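Local coordinates for protein geranylgeranyl pyrophosphate synthase (Corynebacterium glutamicum, PDB 3LK5) that probably catalyses the magnesium-dependent joining of allylic and isopentenyl diphosphates into longer prenyl diphosphates for isoprenoid biosynthesis, at residues A95-I100 against R181-E186; Y69-F74 against E85-V90. All blocks are in the same frame, centred on the assembly; numbering follows the deposited sequence.

Contact 1 (A95-I100 against R181-E186); sequences ASLEFI and RGMRTE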
ATOM      1  N   ALA A  95      -2.944  11.900  12.635  1.00 22.51           N
ATOM      2  CA  ALA A  95      -1.736  11.112  12.852  1.00 23.37           C
ATOM      3  C   ALA A  95      -1.572   9.999  11.827  1.00 22.72           C
ATOM      4  O   ALA A  95      -0.437   9.592  11.532  1.00 23.06           O
ATOM      5  CB  ALA A  95      -1.748  10.504  14.294  1.00 22.56           C
ATOM      6  N   SER A  96      -2.690   9.517  11.277  1.00 23.25           N
ATOM      7  CA  SER A  96      -2.637   8.398  10.299  1.00 23.36           C
ATOM      8  C   SER A  96      -1.752   8.778   9.092  1.00 23.32           C
ATOM      9  O   SER A  96      -1.173   7.911   8.429  1.00 22.95           O
ATOM     10  CB  SER A  96      -4.046   8.009   9.815  1.00 23.61           C
ATOM     11  OG  SER A  96      -4.539   9.020   8.936  1.00 22.69           O
ATOM     12  N   LEU A  97      -1.669  10.075   8.786  1.00 19.95           N
ATOM     13  CA  LEU A  97      -0.783  10.545   7.721  1.00 21.79           C
ATOM     14  C   LEU A  97       0.674  10.143   7.887  1.00 22.96           C
ATOM     15  O   LEU A  97       1.383   9.982   6.892  1.00 22.17           O
ATOM     16  CB  LEU A  97      -0.851  12.078   7.590  1.00 22.15           C
ATOM     17  CG  LEU A  97      -2.254  12.585   7.245  1.00 22.61           C
ATOM     18  CD1 LEU A  97      -2.228  14.105   7.157  1.00 22.83           C
ATOM     19  CD2 LEU A  97      -2.738  12.019   5.893  1.00 23.78           C
ATOM     20  N   GLU A  98       1.132   9.972   9.134  1.00 23.19           N
ATOM     21  CA  GLU A  98       2.503   9.488   9.351  1.00 23.66           C
ATOM     22  C   GLU A  98       2.735   8.079   8.795  1.00 23.98           C
ATOM     23  O   GLU A  98       3.861   7.738   8.407  1.00 23.15           O
ATOM     24  CB  GLU A  98       2.843   9.479  10.841  1.00 24.25           C
ATOM     25  CG  GLU A  98       2.965  10.895  11.387  1.00 25.09           C
ATOM     26  CD  GLU A  98       4.039  11.704  10.593  1.00 25.41           C
ATOM     27  OE1 GLU A  98       5.224  11.288  10.531  1.00 27.80           O
ATOM     28  OE2 GLU A  98       3.690  12.700   9.969  1.00 26.88           O
ATOM     29  N   PHE A  99       1.693   7.251   8.790  1.00 22.92           N
ATOM     30  CA  PHE A  99       1.870   5.917   8.176  1.00 23.22           C
ATOM     31  C   PHE A  99       1.987   5.974   6.657  1.00 23.01           C
ATOM     32  O   PHE A  99       2.727   5.188   6.054  1.00 24.08           O
ATOM     33  CB  PHE A  99       0.754   4.973   8.616  1.00 22.71           C
ATOM     34  CG  PHE A  99       0.969   4.370   9.955  1.00 25.19           C
ATOM     35  CD1 PHE A  99       2.065   3.542  10.193  1.00 24.03           C
ATOM     36  CD2 PHE A  99       0.045   4.571  10.966  1.00 23.60           C
ATOM     37  CE1 PHE A  99       2.247   2.928  11.432  1.00 26.17           C
ATOM     38  CE2 PHE A  99       0.216   3.967  12.207  1.00 24.55           C
ATOM     39  CZ  PHE A  99       1.341   3.143  12.430  1.00 24.43           C
ATOM     40  N   ILE A 100       1.259   6.892   6.029  1.00 22.62           N
ATOM     41  CA  ILE A 100       1.418   7.101   4.588  1.00 22.88           C
ATOM     42  C   ILE A 100       2.849   7.529   4.354  1.00 23.62           C
ATOM     43  O   ILE A 100       3.525   7.000   3.463  1.00 23.80           O
ATOM     44  CB  ILE A 100       0.465   8.163   4.037  1.00 24.35           C
ATOM     45  CG1 ILE A 100      -0.976   7.715   4.299  1.00 24.23           C
ATOM     46  CG2 ILE A 100       0.690   8.335   2.487  1.00 24.38           C
ATOM     47  CD1 ILE A 100      -2.020   8.672   3.710  1.00 28.61           C
ATOM     48  N   ARG A 181      -8.963  10.512  -0.934  1.00 19.94           N
ATOM     49  CA  ARG A 181      -8.838   9.889  -2.276  1.00 20.54           C
ATOM     50  C   ARG A 181      -7.824  10.716  -3.121  1.00 22.19           C
ATOM     51  O   ARG A 181      -6.894  10.147  -3.712  1.00 22.58           O
ATOM     52  CB  ARG A 181     -10.203   9.852  -2.981  1.00 21.80           C
ATOM     53  CG  ARG A 181     -10.196   9.174  -4.393  1.00 25.76           C
ATOM     54  CD  ARG A 181     -11.484   9.616  -5.214  1.00 24.50           C
ATOM     55  NE  ARG A 181     -12.665   9.399  -4.382  1.00 28.64           N
ATOM     56  CZ  ARG A 181     -13.497  10.369  -4.015  1.00 26.87           C
ATOM     57  NH1 ARG A 181     -13.346  11.628  -4.464  1.00 27.65           N
ATOM     58  NH2 ARG A 181     -14.493  10.063  -3.244  1.00 28.95           N
ATOM     59  N   GLY A 182      -7.991  12.046  -3.112  1.00 22.12           N
ATOM     60  CA  GLY A 182      -7.083  12.935  -3.914  1.00 22.03           C
ATOM     61  C   GLY A 182      -5.633  12.758  -3.485  1.00 23.19           C
ATOM     62  O   GLY A 182      -4.762  12.464  -4.309  1.00 25.19           O
HETATM   63  N   MSE A 183      -5.365  12.864  -2.182  1.00 23.02           N
HETATM   64  CA  MSE A 183      -4.021  12.852  -1.672  1.00 24.64           C
HETATM   65  C   MSE A 183      -3.239  11.608  -2.072  1.00 23.60           C
HETATM   66  O   MSE A 183      -2.083  11.705  -2.488  1.00 23.27           O
HETATM   67  CB  MSE A 183      -4.046  12.900  -0.137  1.00 28.03           C
HETATM   68  CG  MSE A 183      -2.673  12.853   0.446  1.00 29.37           C
HETATM   69 SE   MSE A 183      -2.874  12.949   2.423  1.00 41.03          SE
HETATM   70  CE  MSE A 183      -3.782  11.243   2.678  1.00 31.55           C
ATOM     71  N   ARG A 184      -3.843  10.432  -1.925  1.00 22.63           N
ATOM     72  CA  ARG A 184      -3.093   9.166  -2.128  1.00 21.11           C
ATOM     73  C   ARG A 184      -2.847   8.919  -3.615  1.00 22.41           C
ATOM     74  O   ARG A 184      -1.777   8.456  -4.000  1.00 23.68           O
ATOM     75  CB  ARG A 184      -3.819   7.971  -1.433  1.00 20.83           C
ATOM     76  CG  ARG A 184      -3.567   8.069   0.101  1.00 21.36           C
ATOM     77  CD  ARG A 184      -4.830   7.724   0.935  1.00 21.16           C
ATOM     78  NE  ARG A 184      -5.356   6.372   0.642  1.00 22.51           N
ATOM     79  CZ  ARG A 184      -6.401   6.097  -0.146  1.00 20.79           C
ATOM     80  NH1 ARG A 184      -7.059   7.060  -0.817  1.00 21.77           N
ATOM     81  NH2 ARG A 184      -6.818   4.818  -0.240  1.00 22.17           N
ATOM     82  N   THR A 185      -3.804   9.255  -4.463  1.00 21.84           N
ATOM     83  CA  THR A 185      -3.550   9.092  -5.906  1.00 21.57           C
ATOM     84  C   THR A 185      -2.490  10.118  -6.350  1.00 22.38           C
ATOM     85  O   THR A 185      -1.596   9.807  -7.156  1.00 23.58           O
ATOM     86  CB  THR A 185      -4.848   9.197  -6.696  1.00 21.78           C
ATOM     87  OG1 THR A 185      -5.603   7.994  -6.439  1.00 23.66           O
ATOM     88  CG2 THR A 185      -4.559   9.281  -8.233  1.00 24.25           C
ATOM     89  N   GLU A 186      -2.611  11.346  -5.831  1.00 21.84           N
ATOM     90  CA  GLU A 186      -1.687  12.431  -6.232  1.00 22.58           C
ATOM     91  C   GLU A 186      -0.242  12.152  -5.838  1.00 23.65           C
ATOM     92  O   GLU A 186       0.679  12.343  -6.651  1.00 23.28           O
ATOM     93  CB  GLU A 186      -2.198  13.782  -5.682  1.00 24.03           C
ATOM     94  CG  GLU A 186      -3.408  14.301  -6.474  1.00 27.78           C
ATOM     95  CD  GLU A 186      -4.312  15.299  -5.720  1.00 27.70           C
ATOM     96  OE1 GLU A 186      -4.070  15.661  -4.543  1.00 28.04           O
ATOM     97  OE2 GLU A 186      -5.361  15.662  -6.288  1.00 29.71           O
TER

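Contact 2 (Y69-F74 against E85-V90); sequences YAWAGF and EKLESV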
ATOM      1  N   TYR A  69      -0.603  20.051   9.586  1.00 24.61           N
ATOM      2  CA  TYR A  69      -1.477  20.739   8.647  1.00 24.46           C
ATOM      3  C   TYR A  69      -2.905  20.233   8.679  1.00 23.86           C
ATOM      4  O   TYR A  69      -3.820  21.034   8.553  1.00 24.67           O
ATOM      5  CB  TYR A  69      -0.906  20.740   7.207  1.00 24.57           C
ATOM      6  CG  TYR A  69       0.021  21.915   6.952  1.00 24.58           C
ATOM      7  CD1 TYR A  69       1.339  21.710   6.587  1.00 24.73           C
ATOM      8  CD2 TYR A  69      -0.449  23.241   7.076  1.00 25.80           C
ATOM      9  CE1 TYR A  69       2.192  22.789   6.341  1.00 26.89           C
ATOM     10  CE2 TYR A  69       0.374  24.311   6.828  1.00 25.97           C
ATOM     11  CZ  TYR A  69       1.691  24.080   6.446  1.00 26.23           C
ATOM     12  OH  TYR A  69       2.516  25.157   6.184  1.00 28.95           O
ATOM     13  N   ALA A  70      -3.118  18.917   8.834  1.00 22.78           N
ATOM     14  CA  ALA A  70      -4.470  18.416   8.988  1.00 22.52           C
ATOM     15  C   ALA A  70      -5.153  19.043  10.226  1.00 23.28           C
ATOM     16  O   ALA A  70      -6.316  19.468  10.180  1.00 23.28           O
ATOM     17  CB  ALA A  70      -4.466  16.867   9.088  1.00 23.53           C
ATOM     18  N   TRP A  71      -4.417  19.075  11.338  1.00 22.44           N
ATOM     19  CA  TRP A  71      -4.925  19.686  12.554  1.00 23.39           C
ATOM     20  C   TRP A  71      -5.248  21.171  12.375  1.00 22.44           C
ATOM     21  O   TRP A  71      -6.287  21.633  12.804  1.00 22.39           O
ATOM     22  CB  TRP A  71      -3.917  19.453  13.700  1.00 25.23           C
ATOM     23  CG  TRP A  71      -4.295  20.062  15.040  1.00 26.82           C
ATOM     24  CD1 TRP A  71      -3.541  20.964  15.757  1.00 27.96           C
ATOM     25  CD2 TRP A  71      -5.450  19.779  15.843  1.00 26.94           C
ATOM     26  NE1 TRP A  71      -4.180  21.287  16.926  1.00 27.23           N
ATOM     27  CE2 TRP A  71      -5.343  20.570  17.017  1.00 27.93           C
ATOM     28  CE3 TRP A  71      -6.564  18.944  15.690  1.00 27.37           C
ATOM     29  CZ2 TRP A  71      -6.326  20.570  18.017  1.00 28.63           C
ATOM     30  CZ3 TRP A  71      -7.545  18.934  16.686  1.00 28.29           C
ATOM     31  CH2 TRP A  71      -7.409  19.750  17.842  1.00 28.80           C
ATOM     32  N   ALA A  72      -4.367  21.888  11.700  1.00 23.44           N
ATOM     33  CA  ALA A  72      -4.586  23.308  11.411  1.00 23.36           C
ATOM     34  C   ALA A  72      -5.804  23.506  10.538  1.00 23.21           C
ATOM     35  O   ALA A  72      -6.545  24.473  10.730  1.00 24.12           O
ATOM     36  CB  ALA A  72      -3.359  23.893  10.738  1.00 23.89           C
ATOM     37  N   GLY A  73      -5.998  22.632   9.554  1.00 20.90           N
ATOM     38  CA  GLY A  73      -7.221  22.697   8.721  1.00 21.98           C
ATOM     39  C   GLY A  73      -8.499  22.494   9.509  1.00 22.29           C
ATOM     40  O   GLY A  73      -9.516  23.196   9.303  1.00 22.83           O
ATOM     41  N   PHE A  74      -8.457  21.543  10.430  1.00 22.34           N
ATOM     42  CA  PHE A  74      -9.588  21.306  11.345  1.00 22.53           C
ATOM     43  C   PHE A  74      -9.865  22.556  12.185  1.00 23.24           C
ATOM     44  O   PHE A  74     -11.015  22.996  12.289  1.00 23.90           O
ATOM     45  CB  PHE A  74      -9.286  20.094  12.248  1.00 23.16           C
ATOM     46  CG  PHE A  74     -10.353  19.816  13.278  1.00 25.27           C
ATOM     47  CD1 PHE A  74     -11.502  19.113  12.937  1.00 24.31           C
ATOM     48  CD2 PHE A  74     -10.193  20.268  14.596  1.00 24.37           C
ATOM     49  CE1 PHE A  74     -12.503  18.863  13.876  1.00 25.27           C
ATOM     50  CE2 PHE A  74     -11.169  20.031  15.553  1.00 25.60           C
ATOM     51  CZ  PHE A  74     -12.347  19.332  15.189  1.00 25.62           C
ATOM     52  N   GLU A  85     -17.246  15.861  16.741  1.00 33.79           N
ATOM     53  CA  GLU A  85     -16.360  14.691  16.693  1.00 31.98           C
ATOM     54  C   GLU A  85     -15.519  14.635  17.957  1.00 32.13           C
ATOM     55  O   GLU A  85     -15.126  15.678  18.489  1.00 33.05           O
ATOM     56  CB  GLU A  85     -15.434  14.779  15.475  1.00 30.80           C
ATOM     57  CG  GLU A  85     -16.166  14.747  14.145  1.00 29.80           C
ATOM     58  CD  GLU A  85     -17.023  13.509  13.937  1.00 29.71           C
ATOM     59  OE1 GLU A  85     -16.607  12.375  14.302  1.00 29.61           O
ATOM     60  OE2 GLU A  85     -18.117  13.646  13.335  1.00 28.80           O
ATOM     61  N   LYS A  86     -15.198  13.431  18.411  1.00 30.72           N
ATOM     62  CA  LYS A  86     -14.273  13.253  19.539  1.00 31.37           C
ATOM     63  C   LYS A  86     -12.901  13.763  19.174  1.00 28.61           C
ATOM     64  O   LYS A  86     -12.383  13.469  18.083  1.00 26.37           O
ATOM     65  CB  LYS A  86     -14.159  11.763  19.966  1.00 34.34           C
ATOM     66  CG  LYS A  86     -15.480  11.146  20.444  1.00 50.09           C
ATOM     67  CD  LYS A  86     -15.316   9.691  20.936  1.00 40.82           C
ATOM     68  CE  LYS A  86     -15.091   8.700  19.761  1.00 51.00           C
ATOM     69  NZ  LYS A  86     -14.856   7.281  20.249  1.00 46.02           N
ATOM     70  N   LEU A  87     -12.264  14.448  20.117  1.00 27.10           N
ATOM     71  CA  LEU A  87     -10.933  14.994  19.873  1.00 27.54           C
ATOM     72  C   LEU A  87      -9.911  13.904  19.509  1.00 25.57           C
ATOM     73  O   LEU A  87      -9.085  14.072  18.625  1.00 24.68           O
ATOM     74  CB  LEU A  87     -10.468  15.726  21.127  1.00 29.97           C
ATOM     75  CG  LEU A  87      -9.017  16.169  21.188  1.00 31.80           C
ATOM     76  CD1 LEU A  87      -8.694  17.180  20.074  1.00 32.12           C
ATOM     77  CD2 LEU A  87      -8.810  16.800  22.570  1.00 32.11           C
ATOM     78  N   GLU A  88      -9.966  12.794  20.237  1.00 24.18           N
ATOM     79  CA  GLU A  88      -9.061  11.684  20.007  1.00 24.77           C
ATOM     80  C   GLU A  88      -9.182  11.166  18.559  1.00 23.93           C
ATOM     81  O   GLU A  88      -8.183  10.719  17.942  1.00 24.32           O
ATOM     82  CB  GLU A  88      -9.448  10.543  20.970  1.00 26.55           C
ATOM     83  CG  GLU A  88      -9.346  10.913  22.456  1.00 53.39           C
ATOM     84  CD  GLU A  88     -10.472  11.861  23.009  1.00 30.21           C
ATOM     85  OE1 GLU A  88     -11.519  12.144  22.379  1.00 52.84           O
ATOM     86  OE2 GLU A  88     -10.280  12.305  24.171  1.00 54.28           O
ATOM     87  N   SER A  89     -10.408  11.160  18.050  1.00 24.15           N
ATOM     88  CA  SER A  89     -10.657  10.664  16.662  1.00 24.29           C
ATOM     89  C   SER A  89     -10.067  11.606  15.632  1.00 23.64           C
ATOM     90  O   SER A  89      -9.511  11.171  14.621  1.00 21.94           O
ATOM     91  CB  SER A  89     -12.157  10.489  16.405  1.00 24.31           C
ATOM     92  OG  SER A  89     -12.737   9.588  17.355  1.00 25.79           O
ATOM     93  N   VAL A  90     -10.229  12.904  15.869  1.00 23.02           N
ATOM     94  CA  VAL A  90      -9.601  13.881  14.974  1.00 22.46           C
ATOM     95  C   VAL A  90      -8.106  13.741  14.982  1.00 22.46           C
ATOM     96  O   VAL A  90      -7.448  13.770  13.904  1.00 21.62           O
ATOM     97  CB  VAL A  90     -10.026  15.334  15.355  1.00 21.36           C
ATOM     98  CG1 VAL A  90      -9.326  16.352  14.454  1.00 21.90           C
ATOM     99  CG2 VAL A  90     -11.548  15.458  15.282  1.00 23.95           C
TER

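Contact 1 (A95-I100 against R181-E186)
M183, present as selenomethionine, sets its terminal methyl CE against L97 CD2 and I100 CD1, with SE alongside L97 CD2, packing helix 170-199 against helix 87-111 inside the all-helical bundle of the FPP/GGPP synthase fold. The two helices run nearly parallel, at 19°, but their local axes stay 12.6 Å apart, so the contact is made by side-chain ends, not by close backbones. M183 leaves its helix with CG anti to the backbone N (chi1 178°) and stays extended until a turn at SE (chi3 66°) swings the methyl toward I100. CE lies 3.3 Å from I100 CD1, where the two chains meet tip to tip, and 3.5 Å from L97 CD2; both carbon pairs are tighter than ordinary van der Waals contact. L97 slants across the M183 chain, its CD2 also 3.6 Å from SE. The next residue, R184, brings its aliphatic part to the same methyl of I100 at about a right angle, with I100 CD1 4.0 Å from R184 CG. The charged end of R184 is held elsewhere: its NE is salt-bridged to E160 of the same chain, and its NH1 to D161 of the second subunit, so this arginine links the apolar core to the dimer interface. A159 of helix 144-164 and Y219 of helix 205-231 also pack on I100. D108, a magnesium ligand of this protein, lies near the end of helix 87-111, its side chain about 10 Å from that of I100; no metal is bound to this chain here. R184 CD follows CG past the same methyl, 4.1 Å from I100 CD1.

Contact 2 (Y69-F74 against E85-V90)
V90 sets out toward helix 65-78 from its CB and spreads both methyls on the F74 ring, with CG1 also at the W71 edge, joining the first turn of helix 87-111 to the preceding helix, two helices consecutive in the chain within the all-helical prenyl synthase fold. CG1, anti to the backbone N (chi1 178°), sits over the centre of one face of the F74 ring: a CH-pi contact, 3.8 Å from CG1 to the F74 centroid and 12° off the ring normal. The same methyl touches the edge of the W71 indole near its plane, with V90 CG1 3.8 Å from W71 CZ3, and is thus shared by a ring face and a ring edge. The other branch, CG2, reaches the outer part of F74, 3.8 Å from F74 CE1. One turn earlier, L87 slants across the far end of the indole. W71 itself is stacked with F21, while L91 of helix 87-111 extends the packing along the indole, and S83 of the intervening loop touches F74. No hydrogen bond spans the two segments; the contact is apolar throughout. K86 occupies the N-cap position of helix 87-111, and just after it L87 places CD1 3.6 Å from W71 CH2.

How the contacts relate
After helices 21-43 and 45-59 the chain enters helix 65-78, passes through a short loop and continues into helix 87-111; contact 2 closes this short loop, with ten residues between its segments. Contact 1 opens farther along helix 87-111 and closes 80 residues later on helix 170-199, after the unmodelled residues 114-142 and helix 144-164. The two closures therefore follow in series, neither enclosing nor crossing the other. Their centres lie 15 Å apart, and helix 87-111 serves both, with its start in contact 2 and its middle in contact 1. They touch directly where L97 CD1 of contact 1 meets A70 CB of contact 2 at 4.0 Å, so helices 65-78, 87-111 and 170-199 are packed in succession.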